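Side-chain contacts in protease (Actinomadura keratinilytica, PDB 8C4X), which is the propeptide-like inhibitor I9 part of a subtilisin-family (S8) precursor and probably assists folding of, and inhibits, the serine endopeptidase made with it: residues His42-Gly45 with Phe51-Lys54; Ser61-Thr66 with Ala70-Asp75. All blocks are in the same frame, centred on the assembly; numbering follows the deposited sequence.

How the interactions relate
Both contacts belong to the inhibitor I9 region and reach one mixed sheet, whose strands run in the order 6-7, 69-76, 18-23, 50-54 and 42-44. Interaction 1 pairs the edge strand 42-44, at one end of the sheet, with its hairpin partner 50-54. Interaction 2 follows along the chain: it sets the end of helix 57-64, the element after strand 50-54, on strand 69-76 beyond the central strand 18-23. Their centres lie 12 Å apart and their nearest atoms about 4 Å apart, without touching. One contact adds an edge strand to the sheet by backbone bonding, while the other covers it with a helix, together building a ferredoxin-like alpha+beta domain, as in other I9 propeptides.

Interaction 1 of 2, residues His42-Gly45 with Phe51-Lys54; sequences HRFG and FSAK. Unlike the reference sequence in segment 42-45: H42 (reference Tyr).
The carbonyl O of H42 accepts a hydrogen bond from the backbone N of S52 at 2.9 Å, nearly straight with an N-H...O angle of 164°. The return bond of this antiparallel hydrogen-bonded pair, H42 N to S52 O, is weak at 3.5 Å. On the face of the sheet that carries H42 and S52, S52 OG lies at the edge of the H42 imidazole, in its plane, 3.6 Å from CD2. Serine is small enough to fit beside both this ring and F44, whose CZ stands 4.1 Å from S52 OG. The F44 ring comes obliquely against the strand, its CD2 3.7 Å from F51 N. These strands form the beta hairpin at one edge of the I9 sheet, and the next pair, R43 with F51, is non-hydrogen-bonded. Its side chains occupy the other face, where R43 CG passes 4.3 Å from F51 CB. With chi1 at 62°, F51 holds CG between its backbone N and carbonyl carbon, and its buried ring leads away from strand 42-44 to V29 and V33 of helix 29-36. R43 suits this exposed margin, with its side chain against V29 and V33 and its guanidinium NH1 in a salt bridge with D30.

Interaction 2 of 2, residues Ser61-Thr66 with Ala70-Asp75; sequences SKLRTT and ASIEQD. Unlike the reference sequence in segment 61-66: S61 (reference Ala).
Apolar contact carries this meeting of helix and strand, and on the strand it comes down to I72. Its CD1 methyl lies 4.0 Å from L63 CD2 and 4.1 Å from L63 CG, so the branched end of the leucine meets the tip of the isoleucine with the two side chains at a slant to each other. L63 holds CG anti to its backbone N (chi1 -171°), which directs CD2 to I72. L63 also touches V21, and I72 touches Y19, both of strand 18-23. The extended I72 chain delivers CD1 to the helix.

R64 adds a second hydrocarbon contact, CG to I72 CD1 at 3.8 Å, with the side chains at about a right angle. An arginine suits this partly exposed border: its CG lies on the isoleucine, the side chain also touches V6, and a bend at chi3 (71°) accompanies the bond from NE to V4 O.

Hydrogen bonds between the two segments are absent, and polar bonding lies within 61-66, near the end of helix 57-64. Both threonine hydroxyls, one of them weakly, bond to the carbonyl O of K62: T66 OG1 donates to K62 O at 2.8 Å from above the carbonyl plane, 41° out of it, while T65 OG1 reaches K62 O at 3.5 Å. T66 N bonds to L63 O at 3.0 Å.

On the strand, a classic beta bulge at A70 and S71, opposite T22, precedes I72, the isoleucine that joins helix 57-64 to the sheet in the ferredoxin-like alpha+beta fold, helices packed on an open sheet, of I9 propeptide domains.

Interaction 1 of 2, residues His42-Gly45 with Phe51-Lys54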
loop_
_atom_site.group_PDB
_atom_site.type_symbol
_atom_site.label_atom_id
_atom_site.label_comp_id
_atom_site.label_asym_id
_atom_site.label_seq_id
_atom_site.Cartn_x
_atom_site.Cartn_y
_atom_site.Cartn_z
ATOM N N HIS B 42 -8.740 4.396 0.618
ATOM C CA HIS B 42 -9.308 4.268 -0.718
ATOM C C HIS B 42 -8.980 2.888 -1.257
ATOM O O HIS B 42 -7.946 2.315 -0.923
ATOM C CB HIS B 42 -8.746 5.295 -1.711
ATOM C CG HIS B 42 -9.037 6.712 -1.347
ATOM N ND1 HIS B 42 -10.289 7.270 -1.488
ATOM C CD2 HIS B 42 -8.231 7.691 -0.874
ATOM C CE1 HIS B 42 -10.244 8.534 -1.100
ATOM N NE2 HIS B 42 -9.005 8.816 -0.738
ATOM N N ARG B 43 -9.837 2.379 -2.129
ATOM C CA ARG B 43 -9.566 1.145 -2.852
ATOM C C ARG B 43 -9.689 1.400 -4.345
ATOM O O ARG B 43 -10.584 2.132 -4.785
ATOM C CB ARG B 43 -10.536 0.047 -2.421
ATOM C CG ARG B 43 -10.417 -0.281 -0.944
ATOM C CD ARG B 43 -11.405 -1.377 -0.528
ATOM N NE ARG B 43 -11.400 -1.529 0.923
ATOM C CZ ARG B 43 -11.881 -2.576 1.582
ATOM N NH1 ARG B 43 -12.409 -3.613 0.948
ATOM N NH2 ARG B 43 -11.821 -2.586 2.910
ATOM N N PHE B 44 -8.805 0.773 -5.116
ATOM C CA PHE B 44 -8.720 0.976 -6.552
ATOM C C PHE B 44 -8.863 -0.360 -7.257
ATOM O O PHE B 44 -8.259 -1.357 -6.847
ATOM C CB PHE B 44 -7.382 1.619 -6.962
ATOM C CG PHE B 44 -6.895 2.686 -6.013
ATOM C CD1 PHE B 44 -7.674 3.801 -5.750
ATOM C CD2 PHE B 44 -5.658 2.565 -5.378
ATOM C CE1 PHE B 44 -7.244 4.787 -4.877
ATOM C CE2 PHE B 44 -5.207 3.558 -4.506
ATOM C CZ PHE B 44 -6.008 4.672 -4.255
ATOM N N GLY B 45 -9.637 -0.367 -8.336
ATOM C CA GLY B 45 -9.779 -1.554 -9.159
ATOM C C GLY B 45 -9.626 -1.306 -10.646
ATOM O O GLY B 45 -9.422 -2.252 -11.415
ATOM N N PHE B 51 -4.811 -0.209 -3.136
ATOM C CA PHE B 51 -5.521 0.539 -2.112
ATOM C C PHE B 51 -4.532 1.479 -1.450
ATOM O O PHE B 51 -3.317 1.370 -1.638
ATOM C CB PHE B 51 -6.168 -0.397 -1.077
ATOM C CG PHE B 51 -5.176 -1.244 -0.312
ATOM C CD1 PHE B 51 -4.778 -2.486 -0.798
ATOM C CD2 PHE B 51 -4.648 -0.798 0.896
ATOM C CE1 PHE B 51 -3.858 -3.273 -0.103
ATOM C CE2 PHE B 51 -3.731 -1.581 1.611
ATOM C CZ PHE B 51 -3.342 -2.826 1.111
ATOM N N SER B 52 -5.066 2.409 -0.673
ATOM C CA SER B 52 -4.244 3.260 0.169
ATOM C C SER B 52 -4.721 3.117 1.605
ATOM O O SER B 52 -5.903 2.854 1.856
ATOM C CB SER B 52 -4.283 4.739 -0.284
ATOM O OG SER B 52 -5.593 5.273 -0.226
ATOM N N ALA B 53 -3.793 3.276 2.543
ATOM C CA ALA B 53 -4.146 3.079 3.941
ATOM C C ALA B 53 -3.043 3.618 4.829
ATOM O O ALA B 53 -1.879 3.722 4.426
ATOM C CB ALA B 53 -4.392 1.597 4.251
ATOM N N LYS B 54 -3.433 3.958 6.051
ATOM C CA LYS B 54 -2.472 4.127 7.125
ATOM C C LYS B 54 -2.046 2.748 7.604
ATOM O O LYS B 54 -2.886 1.859 7.767
ATOM C CB LYS B 54 -3.080 4.928 8.273
ATOM C CG LYS B 54 -3.269 6.401 7.941
ATOM C CD LYS B 54 -3.246 7.268 9.183
ATOM C CE LYS B 54 -3.464 8.738 8.828
ATOM N NZ LYS B 54 -2.324 9.315 8.044
#

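Interaction 2 of 2, residues Ser61-Thr66 with Ala70-Asp75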
loop_
_atom_site.group_PDB
_atom_site.type_symbol
_atom_site.label_atom_id
_atom_site.label_comp_id
_atom_site.label_asym_id
_atom_site.label_seq_id
_atom_site.Cartn_x
_atom_site.Cartn_y
_atom_site.Cartn_z
ATOM N N SER B 61 5.427 -4.160 7.971
ATOM C CA SER B 61 6.326 -5.310 7.961
ATOM C C SER B 61 5.618 -6.554 7.449
ATOM O O SER B 61 6.125 -7.255 6.564
ATOM C CB SER B 61 6.882 -5.557 9.363
ATOM O OG SER B 61 8.112 -4.887 9.531
ATOM N N LYS B 62 4.437 -6.844 7.996
ATOM C CA LYS B 62 3.714 -8.040 7.586
ATOM C C LYS B 62 3.234 -7.940 6.147
ATOM O O LYS B 62 3.200 -8.947 5.432
ATOM C CB LYS B 62 2.538 -8.289 8.528
ATOM C CG LYS B 62 2.963 -8.840 9.886
ATOM C CD LYS B 62 2.028 -8.411 11.009
ATOM C CE LYS B 62 2.481 -8.987 12.348
ATOM N NZ LYS B 62 1.390 -8.992 13.366
ATOM N N LEU B 63 2.866 -6.741 5.698
ATOM C CA LEU B 63 2.409 -6.608 4.322
ATOM C C LEU B 63 3.537 -6.865 3.333
ATOM O O LEU B 63 3.298 -7.408 2.247
ATOM C CB LEU B 63 1.818 -5.218 4.103
ATOM C CG LEU B 63 1.105 -5.022 2.769
ATOM C CD1 LEU B 63 -0.138 -5.895 2.716
ATOM C CD2 LEU B 63 0.737 -3.553 2.615
ATOM N N ARG B 64 4.769 -6.495 3.684
ATOM C CA ARG B 64 5.868 -6.615 2.735
ATOM C C ARG B 64 6.095 -8.062 2.314
ATOM O O ARG B 64 6.562 -8.315 1.198
ATOM C CB ARG B 64 7.146 -6.029 3.331
ATOM C CG ARG B 64 7.136 -4.512 3.428
ATOM C CD ARG B 64 8.411 -4.002 4.077
ATOM N NE ARG B 64 9.561 -4.162 3.196
ATOM C CZ ARG B 64 10.820 -3.973 3.569
ATOM N NH1 ARG B 64 11.130 -3.643 4.811
ATOM N NH2 ARG B 64 11.793 -4.126 2.674
ATOM N N THR B 65 5.775 -9.019 3.187
ATOM C CA THR B 65 5.940 -10.436 2.888
ATOM C C THR B 65 4.608 -11.138 2.653
ATOM O O THR B 65 4.569 -12.373 2.597
ATOM C CB THR B 65 6.706 -11.133 4.018
ATOM O OG1 THR B 65 5.990 -10.978 5.248
ATOM C CG2 THR B 65 8.089 -10.527 4.173
ATOM N N THR B 66 3.522 -10.384 2.507
ATOM C CA THR B 66 2.210 -10.976 2.295
ATOM C C THR B 66 2.094 -11.446 0.850
ATOM O O THR B 66 2.414 -10.683 -0.071
ATOM C CB THR B 66 1.109 -9.959 2.601
ATOM O OG1 THR B 66 0.951 -9.832 4.018
ATOM C CG2 THR B 66 -0.212 -10.409 2.012
ATOM N N ALA B 70 2.365 -6.539 -4.885
ATOM C CA ALA B 70 3.218 -6.167 -6.003
ATOM C C ALA B 70 4.113 -4.975 -5.700
ATOM O O ALA B 70 5.292 -4.979 -6.070
ATOM C CB ALA B 70 2.371 -5.855 -7.240
ATOM N N SER B 71 3.581 -3.943 -5.050
ATOM C CA SER B 71 4.373 -2.760 -4.752
ATOM C C SER B 71 3.805 -2.078 -3.520
ATOM O O SER B 71 2.622 -2.213 -3.193
ATOM C CB SER B 71 4.399 -1.764 -5.927
ATOM O OG SER B 71 3.112 -1.235 -6.176
ATOM N N ILE B 72 4.672 -1.332 -2.841
ATOM C CA ILE B 72 4.289 -0.483 -1.718
ATOM C C ILE B 72 5.026 0.838 -1.879
ATOM O O ILE B 72 6.243 0.854 -2.091
ATOM C CB ILE B 72 4.618 -1.112 -0.347
ATOM C CG1 ILE B 72 3.965 -2.486 -0.189
ATOM C CG2 ILE B 72 4.157 -0.188 0.763
ATOM C CD1 ILE B 72 4.397 -3.193 1.114
ATOM N N GLU B 73 4.296 1.946 -1.768
ATOM C CA GLU B 73 4.862 3.269 -1.968
ATOM C C GLU B 73 4.365 4.176 -0.852
ATOM O O GLU B 73 3.166 4.200 -0.566
ATOM C CB GLU B 73 4.439 3.797 -3.347
ATOM C CG GLU B 73 4.821 5.212 -3.693
ATOM C CD GLU B 73 4.253 5.628 -5.039
ATOM O OE1 GLU B 73 4.317 4.823 -6.000
ATOM O OE2 GLU B 73 3.723 6.751 -5.135
ATOM N N GLN B 74 5.258 4.937 -0.231
ATOM C CA GLN B 74 4.788 5.920 0.736
ATOM C C GLN B 74 3.971 6.998 0.028
ATOM O O GLN B 74 4.344 7.481 -1.045
ATOM C CB GLN B 74 5.959 6.558 1.477
ATOM C CG GLN B 74 5.496 7.540 2.561
ATOM C CD GLN B 74 6.634 8.297 3.206
ATOM O OE1 GLN B 74 7.690 8.485 2.604
ATOM N NE2 GLN B 74 6.423 8.741 4.438
ATOM N N ASP B 75 2.834 7.348 0.627
ATOM C CA ASP B 75 2.016 8.436 0.104
ATOM C C ASP B 75 2.790 9.747 0.201
ATOM O O ASP B 75 3.650 9.918 1.072
ATOM C CB ASP B 75 0.704 8.510 0.885
ATOM C CG ASP B 75 -0.452 9.105 0.074
ATOM O OD1 ASP B 75 -0.292 9.409 -1.127
ATOM O OD2 ASP B 75 -1.550 9.249 0.653
#